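Adenylosuccinate lyase (Francisella tularensis subsp. tularensis SCHU S4, PDB 4EEI) probably catalyses two fumarate-releasing eliminations of purine biosynthesis, one giving AMP and the other the aminoimidazole carboxamide ribotide on the way to IMP. Local coordinates at residues S109-C121 / Y158-Q172. Numbering follows the deposited sequence.
Sequences SMSYVIKDLEALC and YVEFKRRLKDLKDFQ
Leu120 CD2 lies over one face of the Phe161 ring in a CH-pi contact, 3.8 Å from the ring centroid. Leu117 CD1 meets the same ring obliquely, near Phe161 CD1. At the Tyr158 ring, Cys121 O sits at the edge, near the ring plane, while Lys162 CG, one turn on in the same helix, lies above one face toward the rim. The Phe171 ring receives Met110 SD at its edge, 3.7 Å from Phe171 CD1, a Met-aromatic contact.

The two helices run antiparallel at 157° in the long helical bundle of the fumarase/aspartase (lyase 1) superfamily. Their axes approach to 9.4 Å. Packing is knobs-into-holes: Ile114 sits among Leu165, Leu168, Lys169 and Gln172, and Leu168 sits among Met110, Val113, Ile114 and Leu117. With CG anti to the backbone N (chi1 175°), Leu117 lays its CD2 3.5 Å from Leu165 CA. The side chains of Leu117 and Leu165 lie alongside, pointing opposite ways. Cys121 SG rests 3.6 Å from Phe161 CB.

Two more helices of the chain pack against this pair. Helix 304-333 packs on Val113 and Asp116, and helix 217-244 on Phe161 and Arg164. Arg164 grips Asp167 OD2 side-on through NE and NH1, and its NH2 pairs with Asp217 of the second subunit.

Polar groups line one margin. Lys169 reaches out straight, and its NZ forms a salt bridge with Glu118 OE2 at 3.4 Å; the hydrogen bond within it is weak. A water, 3.0 Å from both Ser111 OG and Gln172 OE1, donates to Gln172 OE1.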
ATOM      1  N   SER B 109      19.978 -15.046   5.328  1.00 19.63           N
ATOM      2  CA  SER B 109      19.832 -13.655   4.930  1.00 21.52           C
ATOM      3  C   SER B 109      19.666 -12.773   6.169  1.00 21.63           C
ATOM      4  O   SER B 109      20.255 -11.698   6.262  1.00 21.46           O
ATOM      5  CB  SER B 109      18.613 -13.517   4.013  1.00 20.61           C
ATOM      6  OG  SER B 109      18.837 -14.183   2.787  1.00 22.79           O
ATOM      7  N   MET B 110      18.854 -13.234   7.116  1.00 19.51           N
ATOM      8  CA  MET B 110      18.653 -12.506   8.369  1.00 18.92           C
ATOM      9  C   MET B 110      19.941 -12.272   9.136  1.00 20.30           C
ATOM     10  O   MET B 110      20.103 -11.233   9.787  1.00 22.88           O
ATOM     11  CB  MET B 110      17.662 -13.240   9.274  1.00 18.41           C
ATOM     12  CG  MET B 110      16.228 -13.081   8.862  1.00 24.73           C
ATOM     13  SD  MET B 110      15.137 -13.747  10.138  1.00 29.27           S
ATOM     14  CE  MET B 110      15.407 -12.579  11.476  1.00 21.15           C
ATOM     15  N   SER B 111      20.849 -13.242   9.080  1.00 21.29           N
ATOM     16  CA  SER B 111      22.114 -13.124   9.786  1.00 24.52           C
ATOM     17  C   SER B 111      22.870 -11.889   9.320  1.00 25.89           C
ATOM     18  O   SER B 111      23.488 -11.190  10.124  1.00 22.31           O
ATOM     19  CB  SER B 111      22.963 -14.379   9.572  1.00 28.82           C
ATOM     20  OG  SER B 111      22.318 -15.496  10.153  1.00 32.84           O
ATOM     21  N   TYR B 112      22.814 -11.623   8.018  1.00 22.39           N
ATOM     22  CA  TYR B 112      23.500 -10.458   7.457  1.00 22.79           C
ATOM     23  C   TYR B 112      22.771  -9.157   7.807  1.00 22.11           C
ATOM     24  O   TYR B 112      23.408  -8.146   8.114  1.00 24.33           O
ATOM     25  CB  TYR B 112      23.643 -10.582   5.934  1.00 16.95           C
ATOM     26  CG  TYR B 112      24.743 -11.515   5.474  1.00 25.32           C
ATOM     27  CD1 TYR B 112      26.084 -11.136   5.542  1.00 26.92           C
ATOM     28  CD2 TYR B 112      24.447 -12.764   4.952  1.00 26.34           C
ATOM     29  CE1 TYR B 112      27.100 -11.990   5.120  1.00 31.79           C
ATOM     30  CE2 TYR B 112      25.456 -13.622   4.523  1.00 25.36           C
ATOM     31  CZ  TYR B 112      26.775 -13.229   4.610  1.00 32.59           C
ATOM     32  OH  TYR B 112      27.765 -14.087   4.179  1.00 30.01           O
ATOM     33  N   VAL B 113      21.445  -9.180   7.744  1.00 19.78           N
ATOM     34  CA  VAL B 113      20.652  -7.996   8.074  1.00 21.22           C
ATOM     35  C   VAL B 113      20.893  -7.598   9.521  1.00 22.33           C
ATOM     36  O   VAL B 113      21.101  -6.427   9.822  1.00 21.23           O
ATOM     37  CB  VAL B 113      19.167  -8.265   7.873  1.00 19.68           C
ATOM     38  CG1 VAL B 113      18.331  -7.044   8.301  1.00 17.10           C
ATOM     39  CG2 VAL B 113      18.899  -8.616   6.412  1.00 19.99           C
ATOM     40  N   ILE B 114      20.886  -8.586  10.409  1.00 19.44           N
ATOM     41  CA  ILE B 114      21.064  -8.327  11.839  1.00 18.95           C
ATOM     42  C   ILE B 114      22.460  -7.767  12.132  1.00 23.22           C
ATOM     43  O   ILE B 114      22.614  -6.807  12.908  1.00 24.72           O
ATOM     44  CB  ILE B 114      20.776  -9.600  12.669  1.00 18.21           C
ATOM     45  CG1 ILE B 114      19.272  -9.860  12.696  1.00 21.11           C
ATOM     46  CG2 ILE B 114      21.300  -9.454  14.108  1.00 21.35           C
ATOM     47  CD1 ILE B 114      18.883 -11.195  13.327  1.00 21.97           C
ATOM     48  N   LYS B 115      23.480  -8.350  11.505  1.00 20.83           N
ATOM     49  CA  LYS B 115      24.846  -7.872  11.696  1.00 23.03           C
ATOM     50  C   LYS B 115      24.946  -6.432  11.222  1.00 25.38           C
ATOM     51  O   LYS B 115      25.535  -5.579  11.896  1.00 24.54           O
ATOM     52  CB  LYS B 115      25.841  -8.733  10.910  1.00 25.71           C
ATOM     53  CG  LYS B 115      27.278  -8.237  11.009  1.00 34.29           C
ATOM     54  CD  LYS B 115      28.195  -8.923   9.997  1.00 43.42           C
ATOM     55  CE  LYS B 115      29.654  -8.465  10.147  1.00 47.94           C
ATOM     56  NZ  LYS B 115      29.832  -6.986  10.007  1.00 49.31           N
ATOM     57  N   ASP B 116      24.359  -6.154  10.063  1.00 21.24           N
ATOM     58  CA  ASP B 116      24.438  -4.805   9.500  1.00 22.57           C
ATOM     59  C   ASP B 116      23.555  -3.794  10.237  1.00 20.71           C
ATOM     60  O   ASP B 116      23.916  -2.628  10.346  1.00 20.43           O
ATOM     61  CB  ASP B 116      24.119  -4.820   8.002  1.00 22.88           C
ATOM     62  CG  ASP B 116      25.216  -5.483   7.183  1.00 32.27           C
ATOM     63  OD1 ASP B 116      26.399  -5.348   7.554  1.00 33.52           O
ATOM     64  OD2 ASP B 116      24.898  -6.153   6.179  1.00 33.44           O
ATOM     65  N   LEU B 117      22.402  -4.231  10.737  1.00 17.82           N
ATOM     66  CA  LEU B 117      21.556  -3.341  11.533  1.00 19.33           C
ATOM     67  C   LEU B 117      22.238  -2.966  12.853  1.00 21.33           C
ATOM     68  O   LEU B 117      22.216  -1.807  13.267  1.00 19.66           O
ATOM     69  CB  LEU B 117      20.180  -3.971  11.787  1.00 18.51           C
ATOM     70  CG  LEU B 117      19.192  -3.237  12.705  1.00 19.97           C
ATOM     71  CD1 LEU B 117      18.881  -1.846  12.172  1.00 22.03           C
ATOM     72  CD2 LEU B 117      17.906  -4.035  12.857  1.00 22.43           C
ATOM     73  N   GLU B 118      22.861  -3.937  13.512  1.00 18.79           N
ATOM     74  CA  GLU B 118      23.567  -3.640  14.756  1.00 20.68           C
ATOM     75  C   GLU B 118      24.758  -2.710  14.495  1.00 23.98           C
ATOM     76  O   GLU B 118      25.070  -1.835  15.304  1.00 23.77           O
ATOM     77  CB  GLU B 118      24.025  -4.931  15.443  1.00 23.15           C
ATOM     78  CG  GLU B 118      24.617  -4.704  16.831  1.00 25.81           C
ATOM     79  CD  GLU B 118      24.540  -5.943  17.710  1.00 36.15           C
ATOM     80  OE1 GLU B 118      24.737  -7.057  17.178  1.00 39.38           O
ATOM     81  OE2 GLU B 118      24.282  -5.800  18.930  1.00 36.96           O
ATOM     82  N   ALA B 119      25.429  -2.896  13.361  1.00 21.84           N
ATOM     83  CA  ALA B 119      26.561  -2.038  13.027  1.00 21.61           C
ATOM     84  C   ALA B 119      26.096  -0.599  12.779  1.00 21.91           C
ATOM     85  O   ALA B 119      26.807   0.355  13.113  1.00 24.69           O
ATOM     86  CB  ALA B 119      27.318  -2.583  11.823  1.00 24.37           C
ATOM     87  N   LEU B 120      24.920  -0.440  12.182  1.00 21.31           N
ATOM     88  CA  LEU B 120      24.370   0.900  11.961  1.00 21.43           C
ATOM     89  C   LEU B 120      24.020   1.545  13.304  1.00 23.78           C
ATOM     90  O   LEU B 120      24.249   2.740  13.506  1.00 22.94           O
ATOM     91  CB  LEU B 120      23.131   0.848  11.060  1.00 16.91           C
ATOM     92  CG  LEU B 120      22.385   2.186  10.963  1.00 16.98           C
ATOM     93  CD1 LEU B 120      23.307   3.280  10.420  1.00 16.35           C
ATOM     94  CD2 LEU B 120      21.130   2.068  10.115  1.00 17.29           C
ATOM     95  N   CYS B 121      23.462   0.751  14.216  1.00 22.86           N
ATOM     96  CA  CYS B 121      23.207   1.218  15.585  1.00 23.33           C
ATOM     97  C   CYS B 121      24.495   1.705  16.220  1.00 21.12           C
ATOM     98  O   CYS B 121      24.540   2.816  16.767  1.00 23.22           O
ATOM     99  CB  CYS B 121      22.582   0.113  16.444  1.00 19.04           C
ATOM    100  SG  CYS B 121      20.870  -0.264  15.977  1.00 23.01           S
ATOM    101  N   TYR B 158      19.234   6.159  16.854  1.00 21.31           N
ATOM    102  CA  TYR B 158      19.804   4.978  17.511  1.00 21.45           C
ATOM    103  C   TYR B 158      18.753   4.146  18.232  1.00 19.97           C
ATOM    104  O   TYR B 158      18.639   2.940  17.993  1.00 20.67           O
ATOM    105  CB  TYR B 158      20.911   5.387  18.489  1.00 20.38           C
ATOM    106  CG  TYR B 158      21.371   4.285  19.425  1.00 22.28           C
ATOM    107  CD1 TYR B 158      22.263   3.311  19.000  1.00 23.85           C
ATOM    108  CD2 TYR B 158      20.917   4.231  20.735  1.00 22.07           C
ATOM    109  CE1 TYR B 158      22.688   2.310  19.853  1.00 24.41           C
ATOM    110  CE2 TYR B 158      21.336   3.234  21.595  1.00 25.67           C
ATOM    111  CZ  TYR B 158      22.224   2.283  21.148  1.00 25.28           C
ATOM    112  OH  TYR B 158      22.639   1.291  22.006  1.00 24.71           O
ATOM    113  N   VAL B 159      17.983   4.776  19.118  1.00 18.17           N
ATOM    114  CA  VAL B 159      17.009   4.021  19.894  1.00 19.65           C
ATOM    115  C   VAL B 159      15.932   3.403  19.005  1.00 20.61           C
ATOM    116  O   VAL B 159      15.432   2.317  19.297  1.00 20.48           O
ATOM    117  CB  VAL B 159      16.375   4.840  21.046  1.00 22.35           C
ATOM    118  CG1 VAL B 159      17.438   5.214  22.071  1.00 23.70           C
ATOM    119  CG2 VAL B 159      15.671   6.093  20.511  1.00 21.51           C
ATOM    120  N   GLU B 160      15.587   4.076  17.912  1.00 19.89           N
ATOM    121  CA  GLU B 160      14.572   3.532  17.007  1.00 22.16           C
ATOM    122  C   GLU B 160      15.099   2.288  16.289  1.00 19.39           C
ATOM    123  O   GLU B 160      14.413   1.267  16.213  1.00 18.48           O
ATOM    124  CB  GLU B 160      14.104   4.575  15.984  1.00 20.71           C
ATOM    125  CG  GLU B 160      13.056   4.019  15.021  1.00 25.91           C
ATOM    126  CD  GLU B 160      12.553   5.039  14.001  1.00 30.02           C
ATOM    127  OE1 GLU B 160      13.136   6.151  13.911  1.00 28.65           O
ATOM    128  OE2 GLU B 160      11.574   4.717  13.282  1.00 26.49           O
ATOM    129  N   PHE B 161      16.318   2.377  15.760  1.00 18.25           N
ATOM    130  CA  PHE B 161      16.943   1.223  15.124  1.00 18.36           C
ATOM    131  C   PHE B 161      17.189   0.089  16.125  1.00 20.27           C
ATOM    132  O   PHE B 161      17.123  -1.083  15.750  1.00 20.38           O
ATOM    133  CB  PHE B 161      18.247   1.623  14.404  1.00 17.98           C
ATOM    134  CG  PHE B 161      18.018   2.257  13.059  1.00 19.15           C
ATOM    135  CD1 PHE B 161      17.684   1.464  11.959  1.00 19.07           C
ATOM    136  CD2 PHE B 161      18.116   3.634  12.889  1.00 19.08           C
ATOM    137  CE1 PHE B 161      17.461   2.034  10.699  1.00 18.86           C
ATOM    138  CE2 PHE B 161      17.903   4.221  11.628  1.00 19.86           C
ATOM    139  CZ  PHE B 161      17.575   3.415  10.534  1.00 20.97           C
ATOM    140  N   LYS B 162      17.449   0.422  17.392  1.00 17.07           N
ATOM    141  CA  LYS B 162      17.556  -0.624  18.427  1.00 16.92           C
ATOM    142  C   LYS B 162      16.210  -1.303  18.713  1.00 18.07           C
ATOM    143  O   LYS B 162      16.155  -2.501  19.033  1.00 19.33           O
ATOM    144  CB  LYS B 162      18.166  -0.077  19.731  1.00 16.54           C
ATOM    145  CG  LYS B 162      19.653   0.269  19.634  1.00 21.45           C
ATOM    146  CD  LYS B 162      20.537  -0.978  19.740  1.00 22.43           C
ATOM    147  CE  LYS B 162      20.493  -1.547  21.148  1.00 29.55           C
ATOM    148  NZ  LYS B 162      20.908  -2.983  21.193  1.00 31.14           N
ATOM    149  N   ARG B 163      15.118  -0.549  18.630  1.00 15.60           N
ATOM    150  CA  ARG B 163      13.803  -1.172  18.780  1.00 16.96           C
ATOM    151  C   ARG B 163      13.611  -2.189  17.655  1.00 19.03           C
ATOM    152  O   ARG B 163      13.084  -3.282  17.881  1.00 20.41           O
ATOM    153  CB  ARG B 163      12.681  -0.122  18.779  1.00 20.71           C
ATOM    154  CG  ARG B 163      12.604   0.703  20.064  1.00 20.24           C
ATOM    155  CD  ARG B 163      11.325   1.563  20.127  1.00 21.62           C
ATOM    156  NE  ARG B 163      11.302   2.686  19.177  1.00 21.82           N
ATOM    157  CZ  ARG B 163      11.849   3.875  19.419  1.00 21.12           C
ATOM    158  NH1 ARG B 163      12.508   4.088  20.554  1.00 18.70           N
ATOM    159  NH2 ARG B 163      11.751   4.852  18.530  1.00 23.23           N
ATOM    160  N   ARG B 164      14.056  -1.840  16.452  1.00 17.08           N
ATOM    161  CA  ARG B 164      13.933  -2.756  15.314  1.00 17.19           C
ATOM    162  C   ARG B 164      14.884  -3.939  15.466  1.00 19.09           C
ATOM    163  O   ARG B 164      14.543  -5.071  15.106  1.00 22.32           O
ATOM    164  CB  ARG B 164      14.203  -2.027  13.999  1.00 18.59           C
ATOM    165  CG  ARG B 164      13.291  -0.828  13.744  1.00 17.92           C
ATOM    166  CD  ARG B 164      11.850  -1.235  13.369  1.00 18.03           C
ATOM    167  NE  ARG B 164      11.070  -1.675  14.530  1.00 17.91           N
ATOM    168  CZ  ARG B 164      10.504  -0.849  15.409  1.00 19.31           C
ATOM    169  NH1 ARG B 164       9.831  -1.335  16.444  1.00 20.78           N
ATOM    170  NH2 ARG B 164      10.610   0.465  15.249  1.00 21.15           N
ATOM    171  N   LEU B 165      16.071  -3.686  16.012  1.00 18.84           N
ATOM    172  CA  LEU B 165      17.038  -4.764  16.202  1.00 20.88           C
ATOM    173  C   LEU B 165      16.490  -5.796  17.180  1.00 21.18           C
ATOM    174  O   LEU B 165      16.635  -7.003  16.970  1.00 22.12           O
ATOM    175  CB  LEU B 165      18.406  -4.217  16.657  1.00 18.65           C
ATOM    176  CG  LEU B 165      19.476  -5.279  16.922  1.00 23.05           C
ATOM    177  CD1 LEU B 165      19.847  -6.007  15.629  1.00 24.54           C
ATOM    178  CD2 LEU B 165      20.709  -4.646  17.547  1.00 20.27           C
ATOM    179  N   LYS B 166      15.841  -5.339  18.248  1.00 21.53           N
ATOM    180  CA  LYS B 166      15.221  -6.285  19.165  1.00 22.82           C
ATOM    181  C   LYS B 166      14.105  -7.089  18.484  1.00 20.51           C
ATOM    182  O   LYS B 166      13.999  -8.293  18.703  1.00 20.38           O
ATOM    183  CB  LYS B 166      14.700  -5.594  20.431  1.00 25.27           C
ATOM    184  CG  LYS B 166      14.122  -6.576  21.454  1.00 29.44           C
ATOM    185  CD  LYS B 166      13.482  -5.847  22.625  1.00 37.58           C
ATOM    186  CE  LYS B 166      12.784  -6.818  23.587  1.00 43.67           C
ATOM    187  NZ  LYS B 166      11.543  -7.448  23.021  1.00 44.96           N
ATOM    188  N   ASP B 167      13.277  -6.433  17.669  1.00 19.26           N
ATOM    189  CA  ASP B 167      12.230  -7.142  16.915  1.00 22.06           C
ATOM    190  C   ASP B 167      12.852  -8.264  16.077  1.00 20.16           C
ATOM    191  O   ASP B 167      12.332  -9.382  16.042  1.00 20.41           O
ATOM    192  CB  ASP B 167      11.482  -6.197  15.956  1.00 24.15           C
ATOM    193  CG  ASP B 167      10.624  -5.156  16.672  1.00 31.70           C
ATOM    194  OD1 ASP B 167      10.315  -5.352  17.868  1.00 28.96           O
ATOM    195  OD2 ASP B 167      10.243  -4.145  16.015  1.00 32.98           O
ATOM    196  N   LEU B 168      13.952  -7.963  15.390  1.00 17.33           N
ATOM    197  CA  LEU B 168      14.586  -8.944  14.502  1.00 19.13           C
ATOM    198  C   LEU B 168      15.227 -10.094  15.277  1.00 20.43           C
ATOM    199  O   LEU B 168      15.125 -11.265  14.879  1.00 20.03           O
ATOM    200  CB  LEU B 168      15.630  -8.287  13.589  1.00 18.47           C
ATOM    201  CG  LEU B 168      15.156  -7.528  12.359  1.00 20.50           C
ATOM    202  CD1 LEU B 168      16.343  -7.112  11.512  1.00 24.75           C
ATOM    203  CD2 LEU B 168      14.198  -8.379  11.541  1.00 22.07           C
ATOM    204  N   LYS B 169      15.894  -9.766  16.380  1.00 18.59           N
ATOM    205  CA  LYS B 169      16.511 -10.800  17.197  1.00 20.12           C
ATOM    206  C   LYS B 169      15.428 -11.686  17.832  1.00 21.42           C
ATOM    207  O   LYS B 169      15.626 -12.892  18.007  1.00 23.04           O
ATOM    208  CB  LYS B 169      17.434 -10.182  18.251  1.00 18.74           C
ATOM    209  CG  LYS B 169      18.750  -9.634  17.666  1.00 21.54           C
ATOM    210  CD  LYS B 169      19.676  -9.117  18.765  1.00 29.90           C
ATOM    211  CE  LYS B 169      21.079  -8.861  18.227  1.00 37.08           C
ATOM    212  NZ  LYS B 169      21.993  -8.237  19.226  1.00 39.51           N
ATOM    213  N   ASP B 170      14.284 -11.093  18.167  1.00 21.07           N
ATOM    214  CA  ASP B 170      13.153 -11.877  18.663  1.00 23.27           C
ATOM    215  C   ASP B 170      12.665 -12.844  17.590  1.00 22.63           C
ATOM    216  O   ASP B 170      12.371 -14.005  17.870  1.00 24.99           O
ATOM    217  CB  ASP B 170      11.990 -10.976  19.093  1.00 26.62           C
ATOM    218  CG  ASP B 170      12.234 -10.299  20.435  1.00 36.70           C
ATOM    219  OD1 ASP B 170      13.121 -10.759  21.186  1.00 38.82           O
ATOM    220  OD2 ASP B 170      11.524  -9.309  20.738  1.00 38.04           O
ATOM    221  N   PHE B 171      12.565 -12.359  16.362  1.00 19.54           N
ATOM    222  CA  PHE B 171      12.092 -13.205  15.267  1.00 21.59           C
ATOM    223  C   PHE B 171      13.122 -14.281  14.994  1.00 24.90           C
ATOM    224  O   PHE B 171      12.780 -15.418  14.688  1.00 27.52           O
ATOM    225  CB  PHE B 171      11.875 -12.388  14.005  1.00 19.78           C
ATOM    226  CG  PHE B 171      11.177 -13.145  12.910  1.00 22.94           C
ATOM    227  CD1 PHE B 171      11.901 -13.842  11.951  1.00 23.11           C
ATOM    228  CD2 PHE B 171       9.798 -13.159  12.841  1.00 20.67           C
ATOM    229  CE1 PHE B 171      11.239 -14.547  10.930  1.00 21.18           C
ATOM    230  CE2 PHE B 171       9.129 -13.862  11.831  1.00 21.44           C
ATOM    231  CZ  PHE B 171       9.850 -14.557  10.878  1.00 18.70           C
ATOM    232  N   GLN B 172      14.396 -13.922  15.113  1.00 22.21           N
ATOM    233  CA  GLN B 172      15.467 -14.889  14.920  1.00 24.97           C
ATOM    234  C   GLN B 172      15.362 -16.045  15.917  1.00 28.94           C
ATOM    235  O   GLN B 172      15.643 -17.197  15.570  1.00 31.03           O
ATOM    236  CB  GLN B 172      16.829 -14.198  15.034  1.00 26.05           C
ATOM    237  CG  GLN B 172      18.010 -15.063  14.628  1.00 27.19           C
ATOM    238  CD  GLN B 172      19.323 -14.338  14.804  1.00 30.81           C
ATOM    239  OE1 GLN B 172      20.186 -14.350  13.914  1.00 35.05           O
ATOM    240  NE2 GLN B 172      19.489 -13.697  15.960  1.00 24.11           N
TER
HETATM  241  O   HOH W   1      19.666 -15.950  11.445  1.00 28.00           O
HETATM  242  O   HOH W   2      23.550  -3.665  19.844  1.00 35.64           O